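PDB 2QZC: transcriptional activator TenA-1 from Sulfolobus solfataricus P2, which probably acts as a TenA-like thiaminase of the TENA/THI-4/PQQC family, with an all-helical heme oxygenase-like fold. Local coordinates for residues G16-K21 and I191-V196; V23-I28 and A205-D210; L29-G34 and D146-S151; Y44-G49 and V104-N109; A58-S63 and K73-V78. All coordinates share one frame; numbering follows the deposited sequence.

Contact 1 (G16-K21 and I191-V196); sequences GELWNK and IFINSV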
# COMPACT_ATOMS: atom_id res chain seq x y z
N GLY A 16 -14.36 21.93 17.98
CA GLY A 16 -14.75 23.30 18.26
C GLY A 16 -14.07 24.33 17.38
O GLY A 16 -13.97 24.15 16.15
N GLU A 17 -13.57 25.39 18.01
CA GLU A 17 -12.93 26.49 17.28
C GLU A 17 -11.64 26.13 16.54
O GLU A 17 -11.19 26.90 15.69
CB GLU A 17 -12.68 27.68 18.22
CG GLU A 17 -13.97 28.31 18.75
N LEU A 18 -11.05 24.97 16.84
CA LEU A 18 -9.82 24.59 16.15
C LEU A 18 -10.02 24.36 14.67
O LEU A 18 -9.09 24.55 13.90
CB LEU A 18 -9.21 23.31 16.77
CG LEU A 18 -8.69 23.39 18.19
CD1 LEU A 18 -8.31 21.99 18.74
CD2 LEU A 18 -7.48 24.34 18.26
N TRP A 19 -11.20 23.90 14.25
CA TRP A 19 -11.43 23.60 12.86
C TRP A 19 -11.21 24.80 11.96
O TRP A 19 -10.47 24.72 10.99
CB TRP A 19 -12.77 22.93 12.60
CG TRP A 19 -12.85 22.38 11.20
CD1 TRP A 19 -13.60 22.87 10.17
CD2 TRP A 19 -12.14 21.24 10.67
NE1 TRP A 19 -13.41 22.11 9.03
CE2 TRP A 19 -12.55 21.08 9.31
CE3 TRP A 19 -11.24 20.31 11.21
CZ2 TRP A 19 -12.03 20.05 8.49
CZ3 TRP A 19 -10.76 19.29 10.39
CH2 TRP A 19 -11.14 19.16 9.08
N ASN A 20 -11.83 25.92 12.29
CA ASN A 20 -11.63 27.12 11.47
C ASN A 20 -10.23 27.71 11.63
O ASN A 20 -9.72 28.32 10.68
CB ASN A 20 -12.73 28.17 11.70
CG ASN A 20 -14.04 27.78 11.02
OD1 ASN A 20 -14.07 26.99 10.07
ND2 ASN A 20 -15.14 28.33 11.52
N LYS A 21 -9.58 27.51 12.78
CA LYS A 21 -8.17 27.93 12.92
C LYS A 21 -7.28 27.21 11.92
O LYS A 21 -6.24 27.73 11.51
CB LYS A 21 -7.66 27.74 14.34
CG LYS A 21 -8.25 28.75 15.33
CD LYS A 21 -7.75 28.56 16.73
CE LYS A 21 -8.35 29.62 17.66
NZ LYS A 21 -7.73 29.50 19.00
N ILE A 191 -7.35 12.01 19.32
CA ILE A 191 -6.33 11.81 18.26
C ILE A 191 -6.58 12.81 17.12
O ILE A 191 -5.65 13.46 16.61
CB ILE A 191 -6.34 10.35 17.75
CG1 ILE A 191 -5.85 9.42 18.84
CG2 ILE A 191 -5.43 10.18 16.50
CD1 ILE A 191 -6.10 7.92 18.56
N PHE A 192 -7.84 12.91 16.67
CA PHE A 192 -8.26 13.82 15.61
C PHE A 192 -7.91 15.26 16.01
O PHE A 192 -7.36 16.04 15.21
CB PHE A 192 -9.77 13.66 15.39
CG PHE A 192 -10.34 14.37 14.19
CD1 PHE A 192 -10.81 15.68 14.31
CD2 PHE A 192 -10.49 13.72 12.96
CE1 PHE A 192 -11.38 16.33 13.23
CE2 PHE A 192 -11.08 14.36 11.89
CZ PHE A 192 -11.52 15.68 12.03
N ILE A 193 -8.21 15.63 17.26
CA ILE A 193 -7.89 16.99 17.77
C ILE A 193 -6.37 17.26 17.66
O ILE A 193 -5.97 18.31 17.19
CB ILE A 193 -8.36 17.19 19.24
CG1 ILE A 193 -9.90 17.23 19.30
CG2 ILE A 193 -7.73 18.46 19.85
CD1 ILE A 193 -10.49 17.12 20.71
N ASN A 194 -5.56 16.28 18.06
CA ASN A 194 -4.09 16.43 17.95
C ASN A 194 -3.66 16.67 16.51
O ASN A 194 -2.83 17.57 16.25
CB ASN A 194 -3.29 15.30 18.59
CG ASN A 194 -3.12 15.46 20.09
OD1 ASN A 194 -3.46 16.53 20.65
ND2 ASN A 194 -2.60 14.42 20.75
N SER A 195 -4.22 15.91 15.56
CA SER A 195 -3.91 16.16 14.15
C SER A 195 -4.27 17.57 13.69
O SER A 195 -3.50 18.22 12.97
CB SER A 195 -4.52 15.10 13.26
OG SER A 195 -3.88 13.85 13.44
N VAL A 196 -5.44 18.05 14.14
CA VAL A 196 -5.84 19.42 13.80
C VAL A 196 -4.86 20.44 14.42
O VAL A 196 -4.45 21.41 13.77
CB VAL A 196 -7.31 19.72 14.20
CG1 VAL A 196 -7.65 21.21 13.95
CG2 VAL A 196 -8.27 18.79 13.45

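Contact 2 (V23-I28 and A205-D210); sequences VKHEFI and ASLRKD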
# COMPACT_ATOMS: atom_id res chain seq x y z
N VAL A 23 -8.66 25.41 8.76
CA VAL A 23 -9.09 25.58 7.37
C VAL A 23 -9.25 27.04 6.93
O VAL A 23 -9.35 27.28 5.72
CB VAL A 23 -10.33 24.75 7.01
CG1 VAL A 23 -10.08 23.24 7.23
CG2 VAL A 23 -11.58 25.24 7.76
N LYS A 24 -9.27 27.96 7.88
CA LYS A 24 -9.29 29.41 7.58
C LYS A 24 -8.04 30.08 8.15
O LYS A 24 -8.04 31.28 8.45
CB LYS A 24 -10.57 30.08 8.13
CG LYS A 24 -11.85 29.48 7.62
CD LYS A 24 -13.08 30.21 8.20
CE LYS A 24 -14.38 29.78 7.48
NZ LYS A 24 -15.53 30.53 8.00
N HIS A 25 -6.94 29.33 8.25
CA HIS A 25 -5.68 29.86 8.77
C HIS A 25 -5.17 31.04 7.92
O HIS A 25 -5.40 31.07 6.71
CB HIS A 25 -4.60 28.75 8.73
CG HIS A 25 -3.40 29.03 9.57
ND1 HIS A 25 -2.36 29.85 9.17
CD2 HIS A 25 -3.06 28.55 10.79
CE1 HIS A 25 -1.46 29.89 10.14
NE2 HIS A 25 -1.86 29.11 11.13
N GLU A 26 -4.48 31.98 8.57
CA GLU A 26 -3.81 33.11 7.90
C GLU A 26 -3.09 32.68 6.62
O GLU A 26 -3.18 33.33 5.58
CB GLU A 26 -2.82 33.76 8.86
CG GLU A 26 -1.99 34.91 8.28
CD GLU A 26 -1.04 35.54 9.28
OE1 GLU A 26 -1.03 35.15 10.47
OE2 GLU A 26 -0.29 36.44 8.84
N PHE A 27 -2.35 31.58 6.69
CA PHE A 27 -1.60 31.06 5.54
C PHE A 27 -2.54 30.86 4.35
O PHE A 27 -2.22 31.22 3.22
CB PHE A 27 -0.92 29.73 5.91
CG PHE A 27 0.00 29.17 4.86
CD1 PHE A 27 -0.49 28.45 3.75
CD2 PHE A 27 1.38 29.25 5.01
CE1 PHE A 27 0.38 27.87 2.81
CE2 PHE A 27 2.24 28.69 4.08
CZ PHE A 27 1.74 28.00 2.96
N ILE A 28 -3.69 30.23 4.60
CA ILE A 28 -4.70 29.97 3.57
C ILE A 28 -5.36 31.25 3.07
O ILE A 28 -5.58 31.40 1.85
CB ILE A 28 -5.77 28.99 4.12
CG1 ILE A 28 -5.09 27.62 4.29
CG2 ILE A 28 -7.04 28.94 3.22
CD1 ILE A 28 -5.90 26.71 5.24
N ALA A 205 4.36 27.34 11.38
CA ALA A 205 5.79 27.10 11.22
C ALA A 205 6.29 27.54 9.85
O ALA A 205 7.45 27.98 9.72
CB ALA A 205 6.10 25.62 11.47
N SER A 206 5.42 27.45 8.83
CA SER A 206 5.76 27.91 7.49
C SER A 206 5.75 29.45 7.46
O SER A 206 6.68 30.04 6.89
CB SER A 206 4.85 27.29 6.44
OG SER A 206 5.19 25.92 6.21
N LEU A 207 4.75 30.11 8.04
CA LEU A 207 4.76 31.59 8.08
C LEU A 207 6.03 32.14 8.75
O LEU A 207 6.56 33.17 8.34
CB LEU A 207 3.49 32.13 8.76
CG LEU A 207 2.18 31.94 8.02
CD1 LEU A 207 0.98 32.43 8.89
CD2 LEU A 207 2.18 32.66 6.67
N ARG A 208 6.53 31.45 9.77
CA ARG A 208 7.72 31.85 10.50
C ARG A 208 9.02 31.36 9.86
O ARG A 208 10.11 31.80 10.27
CB ARG A 208 7.69 31.28 11.92
CG ARG A 208 6.59 31.81 12.83
CD ARG A 208 6.82 31.38 14.26
NE ARG A 208 6.76 29.92 14.41
CZ ARG A 208 5.75 29.22 14.91
NH1 ARG A 208 4.66 29.77 15.38
NH2 ARG A 208 5.84 27.89 14.97
N LYS A 209 8.94 30.42 8.91
CA LYS A 209 10.09 29.71 8.38
C LYS A 209 10.94 29.17 9.54
O LYS A 209 12.13 29.46 9.66
CB LYS A 209 10.90 30.54 7.38
CG LYS A 209 10.09 30.87 6.13
CD LYS A 209 10.93 31.36 4.94
CE LYS A 209 11.78 32.53 5.26
NZ LYS A 209 12.67 32.80 4.06
N ASP A 210 10.32 28.33 10.38
CA ASP A 210 11.00 27.74 11.54
C ASP A 210 12.25 26.95 11.18
O ASP A 210 12.35 26.41 10.09
CB ASP A 210 10.09 26.80 12.32
CG ASP A 210 9.04 27.48 13.16
OD1 ASP A 210 9.13 28.72 13.41
OD2 ASP A 210 8.16 26.72 13.65

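Contact 3 (L29-G34 and D146-S151); sequences LKMRDG and DYVIDS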
# COMPACT_ATOMS: atom_id res chain seq x y z
N LEU A 29 -5.68 32.17 3.98
CA LEU A 29 -6.26 33.47 3.58
C LEU A 29 -5.31 34.22 2.67
O LEU A 29 -5.77 34.85 1.70
CB LEU A 29 -6.60 34.31 4.81
CG LEU A 29 -7.58 33.72 5.84
CD1 LEU A 29 -7.87 34.70 7.03
CD2 LEU A 29 -8.86 33.24 5.16
N LYS A 30 -4.00 34.13 2.93
CA LYS A 30 -2.99 34.80 2.10
C LYS A 30 -2.80 34.08 0.77
O LYS A 30 -2.42 34.72 -0.22
CB LYS A 30 -1.68 35.01 2.83
CG LYS A 30 -1.83 35.93 4.04
CD LYS A 30 -0.52 36.27 4.70
CE LYS A 30 0.24 37.35 3.90
NZ LYS A 30 -0.51 38.67 3.75
N MSE A 31 -3.03 32.76 0.71
CA MSE A 31 -3.06 32.07 -0.59
C MSE A 31 -4.26 32.55 -1.43
O MSE A 31 -4.13 32.80 -2.63
CB MSE A 31 -3.09 30.52 -0.48
CG MSE A 31 -1.76 29.96 -0.13
SE MSE A 31 -1.69 28.04 -0.47
CE MSE A 31 -2.88 27.50 0.81
N ARG A 32 -5.41 32.66 -0.78
CA ARG A 32 -6.66 33.05 -1.46
C ARG A 32 -6.56 34.47 -2.01
O ARG A 32 -7.06 34.69 -3.12
CB ARG A 32 -7.86 32.93 -0.52
CG ARG A 32 -9.21 33.42 -1.09
CD ARG A 32 -9.64 32.67 -2.28
NE ARG A 32 -10.89 33.20 -2.83
CZ ARG A 32 -10.98 34.28 -3.60
NH1 ARG A 32 -9.93 35.03 -3.91
NH2 ARG A 32 -12.19 34.66 -4.06
N ASP A 33 -5.97 35.41 -1.28
CA ASP A 33 -5.84 36.80 -1.82
C ASP A 33 -4.57 36.99 -2.62
O ASP A 33 -4.29 38.08 -3.11
CB ASP A 33 -6.06 37.88 -0.74
CG ASP A 33 -4.96 38.01 0.26
OD1 ASP A 33 -3.87 37.46 0.13
OD2 ASP A 33 -5.21 38.76 1.25
N GLY A 34 -3.75 35.94 -2.72
CA GLY A 34 -2.52 35.95 -3.47
C GLY A 34 -1.34 36.62 -2.83
O GLY A 34 -0.27 36.59 -3.43
N ASP A 146 -10.97 23.73 -2.33
CA ASP A 146 -12.21 24.35 -2.88
C ASP A 146 -12.24 25.86 -2.67
O ASP A 146 -12.84 26.59 -3.48
CB ASP A 146 -13.47 23.76 -2.26
CG ASP A 146 -13.68 22.31 -2.62
OD1 ASP A 146 -13.07 21.77 -3.58
OD2 ASP A 146 -14.50 21.70 -1.90
N TYR A 147 -11.62 26.34 -1.61
CA TYR A 147 -11.55 27.76 -1.30
C TYR A 147 -10.48 28.49 -2.11
O TYR A 147 -10.73 29.51 -2.77
CB TYR A 147 -11.32 27.95 0.19
CG TYR A 147 -11.25 29.38 0.65
CD1 TYR A 147 -12.35 30.22 0.58
CD2 TYR A 147 -10.08 29.88 1.20
CE1 TYR A 147 -12.25 31.56 1.04
CE2 TYR A 147 -9.98 31.19 1.65
CZ TYR A 147 -11.06 32.02 1.58
OH TYR A 147 -10.91 33.32 2.05
N VAL A 148 -9.27 27.95 -2.07
CA VAL A 148 -8.11 28.58 -2.68
C VAL A 148 -8.11 28.55 -4.21
O VAL A 148 -7.42 29.38 -4.84
CB VAL A 148 -6.80 27.99 -2.07
CG1 VAL A 148 -5.49 28.55 -2.70
CG2 VAL A 148 -6.77 28.23 -0.55
N ILE A 149 -8.90 27.67 -4.83
CA ILE A 149 -8.98 27.61 -6.32
C ILE A 149 -9.42 28.94 -6.93
O ILE A 149 -9.10 29.19 -8.09
CB ILE A 149 -9.89 26.42 -6.79
CG1 ILE A 149 -9.67 26.08 -8.26
CG2 ILE A 149 -11.36 26.64 -6.43
CD1 ILE A 149 -8.28 25.62 -8.61
N ASP A 150 -10.14 29.76 -6.16
CA ASP A 150 -10.57 31.08 -6.64
C ASP A 150 -9.51 32.17 -6.52
O ASP A 150 -9.78 33.33 -6.87
CB ASP A 150 -11.84 31.51 -5.92
CG ASP A 150 -13.02 30.61 -6.25
OD1 ASP A 150 -13.10 30.07 -7.38
OD2 ASP A 150 -13.86 30.43 -5.37
N SER A 151 -8.32 31.85 -6.00
CA SER A 151 -7.23 32.80 -5.93
C SER A 151 -6.91 33.42 -7.29
O SER A 151 -6.95 32.73 -8.29
CB SER A 151 -5.94 32.09 -5.47
OG SER A 151 -4.87 33.01 -5.27
O HOH W 1 -13.23 30.91 -2.83

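Contact 4 (Y44-G49 and V104-N109); sequences YLIQDG and VKTGYN. With IMD (imidazole), chain C.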
# COMPACT_ATOMS: atom_id res chain seq x y z
N TYR A 44 7.11 25.96 2.69
CA TYR A 44 5.97 25.06 2.96
C TYR A 44 6.03 23.81 2.07
O TYR A 44 5.86 22.66 2.53
CB TYR A 44 4.61 25.79 2.78
CG TYR A 44 3.45 24.84 2.58
CD1 TYR A 44 2.91 24.14 3.66
CD2 TYR A 44 2.92 24.62 1.31
CE1 TYR A 44 1.88 23.22 3.44
CE2 TYR A 44 1.89 23.74 1.10
CZ TYR A 44 1.38 23.03 2.17
OH TYR A 44 0.37 22.11 1.93
N LEU A 45 6.21 24.02 0.76
CA LEU A 45 6.22 22.90 -0.18
C LEU A 45 7.31 21.90 0.11
O LEU A 45 7.11 20.67 -0.09
CB LEU A 45 6.37 23.36 -1.64
CG LEU A 45 5.10 23.82 -2.31
CD1 LEU A 45 5.49 24.17 -3.76
CD2 LEU A 45 3.92 22.78 -2.27
N ILE A 46 8.47 22.38 0.55
CA ILE A 46 9.56 21.49 0.90
C ILE A 46 9.18 20.66 2.13
O ILE A 46 9.28 19.42 2.12
CB ILE A 46 10.86 22.26 1.12
CG1 ILE A 46 11.34 22.91 -0.19
CG2 ILE A 46 11.95 21.34 1.69
CD1 ILE A 46 12.45 23.99 0.07
N GLN A 47 8.63 21.32 3.16
CA GLN A 47 8.16 20.56 4.33
C GLN A 47 7.06 19.58 3.96
O GLN A 47 7.02 18.44 4.46
CB GLN A 47 7.67 21.50 5.45
CG GLN A 47 8.78 22.29 6.10
CD GLN A 47 9.87 21.45 6.70
OE1 GLN A 47 9.61 20.62 7.59
NE2 GLN A 47 11.11 21.59 6.18
N ASP A 48 6.12 20.00 3.10
CA ASP A 48 5.05 19.12 2.67
C ASP A 48 5.60 17.91 1.89
O ASP A 48 5.09 16.79 2.03
CB ASP A 48 4.01 19.90 1.85
CG ASP A 48 2.90 19.05 1.35
OD1 ASP A 48 2.11 18.59 2.19
OD2 ASP A 48 2.82 18.86 0.12
N GLY A 49 6.66 18.12 1.11
CA GLY A 49 7.32 17.02 0.37
C GLY A 49 7.86 15.94 1.30
O GLY A 49 7.81 14.73 0.99
N VAL A 104 14.97 15.98 0.24
CA VAL A 104 15.69 15.02 1.05
C VAL A 104 16.69 15.64 2.00
O VAL A 104 16.75 15.25 3.17
CB VAL A 104 16.39 13.96 0.14
CG1 VAL A 104 17.38 13.10 0.95
CG2 VAL A 104 15.35 13.13 -0.55
N LYS A 105 17.43 16.64 1.51
CA LYS A 105 18.50 17.25 2.29
C LYS A 105 18.04 18.29 3.30
O LYS A 105 18.74 18.52 4.29
CB LYS A 105 19.59 17.83 1.38
CG LYS A 105 20.38 16.74 0.60
N THR A 106 16.86 18.89 3.08
CA THR A 106 16.30 19.86 4.05
C THR A 106 15.79 19.06 5.25
O THR A 106 15.23 17.99 5.09
CB THR A 106 15.17 20.67 3.44
OG1 THR A 106 15.68 21.37 2.28
CG2 THR A 106 14.63 21.72 4.42
N GLY A 107 16.05 19.55 6.44
CA GLY A 107 15.55 18.87 7.63
C GLY A 107 14.08 19.16 7.86
O GLY A 107 13.45 19.96 7.16
N TYR A 108 13.51 18.46 8.82
CA TYR A 108 12.16 18.75 9.24
C TYR A 108 12.17 19.93 10.22
O TYR A 108 13.10 20.06 11.01
CB TYR A 108 11.58 17.60 10.06
CG TYR A 108 11.39 16.25 9.38
CD1 TYR A 108 12.41 15.31 9.42
CD2 TYR A 108 10.21 15.90 8.76
CE1 TYR A 108 12.24 14.05 8.88
CE2 TYR A 108 10.03 14.65 8.19
CZ TYR A 108 11.04 13.73 8.26
OH TYR A 108 10.91 12.46 7.74
N ASN A 109 11.14 20.78 10.18
CA ASN A 109 10.92 21.64 11.33
C ASN A 109 10.28 20.80 12.47
O ASN A 109 9.88 19.63 12.28
CB ASN A 109 10.15 22.91 10.99
CG ASN A 109 8.72 22.69 10.52
OD1 ASN A 109 8.04 21.78 10.97
ND2 ASN A 109 8.27 23.56 9.59
N1 IMD C . -0.61 18.45 6.20
C2 IMD C . -0.52 18.26 4.90
N3 IMD C . 0.71 18.58 4.55
C4 IMD C . 1.40 18.92 5.63
C5 IMD C . 0.56 18.83 6.71

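Contact 5 (A58-S63 and K73-V78); sequences ALLIAS and KILNLV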
# COMPACT_ATOMS: atom_id res chain seq x y z
N ALA A 58 3.25 5.63 6.56
CA ALA A 58 2.33 5.34 7.67
C ALA A 58 1.02 4.71 7.17
O ALA A 58 0.56 3.72 7.74
CB ALA A 58 2.07 6.65 8.45
N LEU A 59 0.49 5.22 6.07
CA LEU A 59 -0.71 4.61 5.44
C LEU A 59 -0.47 3.14 5.09
O LEU A 59 -1.32 2.28 5.33
CB LEU A 59 -1.12 5.35 4.16
CG LEU A 59 -2.24 4.76 3.28
CD1 LEU A 59 -3.50 4.60 4.11
CD2 LEU A 59 -2.40 5.63 2.05
N LEU A 60 0.72 2.87 4.53
CA LEU A 60 1.02 1.47 4.15
C LEU A 60 1.03 0.53 5.37
O LEU A 60 0.36 -0.53 5.36
CB LEU A 60 2.34 1.40 3.39
CG LEU A 60 2.32 2.02 2.00
CD1 LEU A 60 3.77 2.25 1.47
CD2 LEU A 60 1.49 1.12 1.04
N ILE A 61 1.70 0.93 6.47
CA ILE A 61 1.72 0.15 7.72
C ILE A 61 0.31 -0.03 8.23
O ILE A 61 -0.10 -1.14 8.60
CB ILE A 61 2.52 0.91 8.89
CG1 ILE A 61 3.98 1.11 8.57
CG2 ILE A 61 2.39 0.12 10.23
CD1 ILE A 61 4.69 2.14 9.45
N ALA A 62 -0.43 1.05 8.31
CA ALA A 62 -1.78 1.02 8.90
C ALA A 62 -2.74 0.17 8.07
O ALA A 62 -3.54 -0.61 8.64
CB ALA A 62 -2.35 2.43 9.04
N SER A 63 -2.65 0.32 6.76
CA SER A 63 -3.60 -0.36 5.87
C SER A 63 -3.47 -1.88 5.97
O SER A 63 -4.47 -2.59 5.74
CB SER A 63 -3.48 0.16 4.43
OG SER A 63 -2.23 -0.20 3.88
N LYS A 73 -9.72 -0.20 -1.80
CA LYS A 73 -10.37 0.94 -2.49
C LYS A 73 -9.50 2.21 -2.35
O LYS A 73 -9.26 2.95 -3.31
CB LYS A 73 -11.76 1.21 -1.92
CG LYS A 73 -12.63 2.21 -2.70
CD LYS A 73 -13.90 2.54 -1.92
CE LYS A 73 -14.85 3.42 -2.73
NZ LYS A 73 -15.41 2.69 -3.92
N ILE A 74 -9.03 2.46 -1.14
CA ILE A 74 -8.18 3.63 -0.88
C ILE A 74 -6.83 3.52 -1.59
O ILE A 74 -6.40 4.46 -2.23
CB ILE A 74 -7.96 3.83 0.67
CG1 ILE A 74 -9.27 4.21 1.38
CG2 ILE A 74 -6.85 4.91 0.96
CD1 ILE A 74 -9.23 4.09 2.91
N LEU A 75 -6.17 2.37 -1.46
CA LEU A 75 -4.84 2.14 -2.07
C LEU A 75 -4.87 2.22 -3.59
O LEU A 75 -3.91 2.72 -4.18
CB LEU A 75 -4.23 0.83 -1.59
CG LEU A 75 -3.89 0.73 -0.09
CD1 LEU A 75 -3.70 -0.71 0.34
CD2 LEU A 75 -2.68 1.57 0.26
N ASN A 76 -5.95 1.73 -4.21
CA ASN A 76 -6.12 1.84 -5.66
C ASN A 76 -6.05 3.30 -6.11
O ASN A 76 -5.44 3.61 -7.14
CB ASN A 76 -7.45 1.24 -6.09
CG ASN A 76 -7.73 1.47 -7.57
OD1 ASN A 76 -8.61 2.25 -7.91
ND2 ASN A 76 -6.94 0.86 -8.43
N LEU A 77 -6.69 4.18 -5.34
CA LEU A 77 -6.72 5.62 -5.64
C LEU A 77 -5.42 6.34 -5.32
O LEU A 77 -4.99 7.21 -6.07
CB LEU A 77 -7.93 6.29 -4.97
CG LEU A 77 -9.29 5.76 -5.46
CD1 LEU A 77 -10.46 6.35 -4.70
CD2 LEU A 77 -9.48 6.01 -6.96
N VAL A 78 -4.80 5.98 -4.20
CA VAL A 78 -3.55 6.61 -3.78
C VAL A 78 -2.39 6.24 -4.70
O VAL A 78 -1.61 7.12 -5.07
CB VAL A 78 -3.23 6.30 -2.31
CG1 VAL A 78 -1.78 6.73 -1.93
CG2 VAL A 78 -4.28 6.94 -1.40

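Contact 1 (G16-K21 and I191-V196)
The backbones stay well apart, CA of Leu18 and CA of Val196 being the nearest pair at 6.9 Å, where helix 18-23 faces helix 186-208; the gap is bridged mainly by side chains. Val196 sits between two neighbours with its two methyls. CG1, anti to the backbone N, lies 3.6 Å from the carbonyl O of Leu18 and also meets CB of that residue. CG2 comes to the edge of the Trp19 indole, near its plane, 4.0 Å from CZ3. The chain enters this helix through Gly16, whose phi of 58° follows the end of helix 6-14. In the all-helical heme oxygenase-like fold the contact thus lays a short N-terminal helix against the long last one, with no hydrogen bond between the segments. Leu18, its CG anti to the carbonyl carbon, sends CD1 across Ile193 at about a right angle, 3.7 Å from CG2. Trp19 has CG anti to the backbone N (chi1 -168°), which swings the six-membered end of the indole inward until CZ3 is 4.0 Å from CZ of Phe192, the two side chains crossing obliquely. Phe192 also packs against Val132 and Pro136 of helix 127-148.

Contact 2 (V23-I28 and A205-D210)
Leu207 is the centre of the tight part, burying more surface here than any other residue of the two segments. Its two methyls diverge: CD2 lies 3.9 Å from CD2 of Phe27, while CD1 reaches His25 tip to tip, 3.7 Å from CE1 at the edge of the imidazole. Beside it, CB of Ser206 rests 3.8 Å from CE2 of Phe27. The Phe27 ring, carried inward with CG anti to the backbone N, also stacks on Trp203 and meets Tyr44 of helix 38-63. His25 is the N-cap of helix 26-32, and its ring is fixed from two sides: ND1 accepts from N of Phe27 at 3.0 Å, nearly straight at 171° and in the ring plane, and NE2 is hydrogen-bonded to Asp204 OD1. The bond to N of Phe27 would require ND1 to be unprotonated. An alanine here would probably cost helix 26-32 its side-chain cap and loosen its tie to helix 186-208, since both ring nitrogens and the edge against Leu207 would be gone. In this all-helical fold, the start of one helix is thereby set against the C-terminal end of another, which closes at Lys209 in a Schellman motif. The looser, solvent-facing side begins at Glu26, whose extended chain crosses Leu207 obliquely, with CD 3.7 Å from CD1. Arg208 takes no part across the interface and instead grips Asp210 side-on, NE to OD1 at 2.8 Å and NH2 to OD2 at 2.9 Å, both oxygens using their syn lone pairs.

Contact 3 (L29-G34 and D146-S151)
Leu29 opens the contact at its exposed edge: its CB points away from the other segment, yet CD2 swings back to within 3.7 Å of the Tyr147 hydroxyl oxygen OH. The selenomethionine Met31 lies against Val148, CB to CG1 at 3.8 Å, on the buried side where Tyr156 and Trp159 of helix 154-164 also pack. Its carbonyl O receives a 2.7 Å hydrogen bond from OG of Ser151, in the carbonyl plane. Ser151 ends a type I turn begun at Val148, so this bond fastens the turn in the end region of helix 127-148 to the last turn of helix 26-32, joining two helix ends of the heme oxygenase-like fold. Arg32 carries the largest share of buried surface. Bent at chi2 (61°), it lays its aliphatic part over the Tyr147 ring, CD standing 4.2 Å from the centroid in a CH-pi contact 12° off the normal. The guanidinium passes over the turn, with O of Asp150 above one face, too poorly angled to bond. A water instead links NE of Arg32 to O of Tyr147 and OD2 of Asp150. An alanine in place of Arg32 would probably uncover the Tyr147 ring face and disturb this water, with CG, CD and NE missing. CA of Ser151 directs its C-H toward O of Arg32, 3.4 Å away. At Gly34 the chain turns out of the helix with positive phi (78°).

Contact 4 (Y44-G49 and V104-N109)
Helix 38-63, a long core helix of this all-helical fold, here holds the extended linker that runs from the end of helix 100-105 to the start of helix 110-125. Gln47 does most of the work, with the largest buried surface. CG is anti to the carbonyl carbon and a bend at chi2 (-58°) turns the amide toward the linker backbone, which it grips with both ends. NE2 donates to O of Gly107 at 3.0 Å, almost straight at 177° and in plane for both groups. OE1 accepts from N of Asn109, also 3.0 Å, but this donor stands above the amide carbonyl plane, 46° out of it; Asn112 ND2 is a further donor to the same oxygen. In this way one buried side chain satisfies two backbone groups just ahead of helix 110-125, whose N-cap is Asn109, with OD1 accepting from N of Asn112. The preceding residue, Ile46, places CG2 3.7 Å from CB of Thr106, the side chains crossing at about a right angle. OD1 of Asp48 takes a 2.7 Å hydrogen bond from N3 of an imidazole, probably from the crystallisation liquor, which Glu199 OE2 also binds.

Contact 5 (A58-S63 and K73-V78)
Leu75 and Leu59 bury the most surface in this contact, about equal shares, and they project from two helices whose short segments run nearly antiparallel, at 157° between their directions. The axes are 11.7 Å apart, a wide spacing bridged by long aliphatic side chains, with no hydrogen bond from one segment to the other. Leu75, its CG anti to the carbonyl carbon (chi1 -64°), stretches both methyls across. CD2 comes within 4.4 Å of CG of Leu59 and is similarly near CD2 of Leu60, while CD1 packs against OG of Ser63 at 3.9 Å. Leu59 answers from the other helix with CG anti to the backbone N (chi1 173°), which sends CD2 out to meet Val78 tip to tip, 4.1 Å from CG2. Leu59 also touches Trp134 of helix 127-148. Ser63 adds a smaller share. Its OG takes the crowded position between the backbone N and the carbonyl carbon, which brings it back over its own helix, 3.0 Å from O of Leu59 and equally near O of Leu60. The second subunit closes over the same region: Leu60 of that subunit packs on Ser63 and Leu75, and its Ser63 on Leu60. The pair is an antiparallel helical hairpin, helix 38-63 folding back through a short connection into helix 68-78, and in this heme oxygenase-like protein its leucine-rich seam runs into the dimer interface.

How the contacts relate
From the N terminus, helix 18-23 closes the loop of contact 1 against helix 186-208, nearly the whole chain away. Helix 26-32 follows and returns to the end of the same long helix in contact 2, so contacts 1 and 2 cross. The second half of helix 26-32 makes contact 3 with the end of helix 127-148; it is nested in both and touches contact 2 through Ile28 against Tyr147 and Val148. Helix 38-63 then serves contact 4 near its start, where Tyr44 meets Phe27 of contact 2, and contact 5 at its end. Contact 4 nests inside contacts 1 to 3 and contact 5, the shortest loop, inside all four, across the chain's centre from contacts 2 and 3.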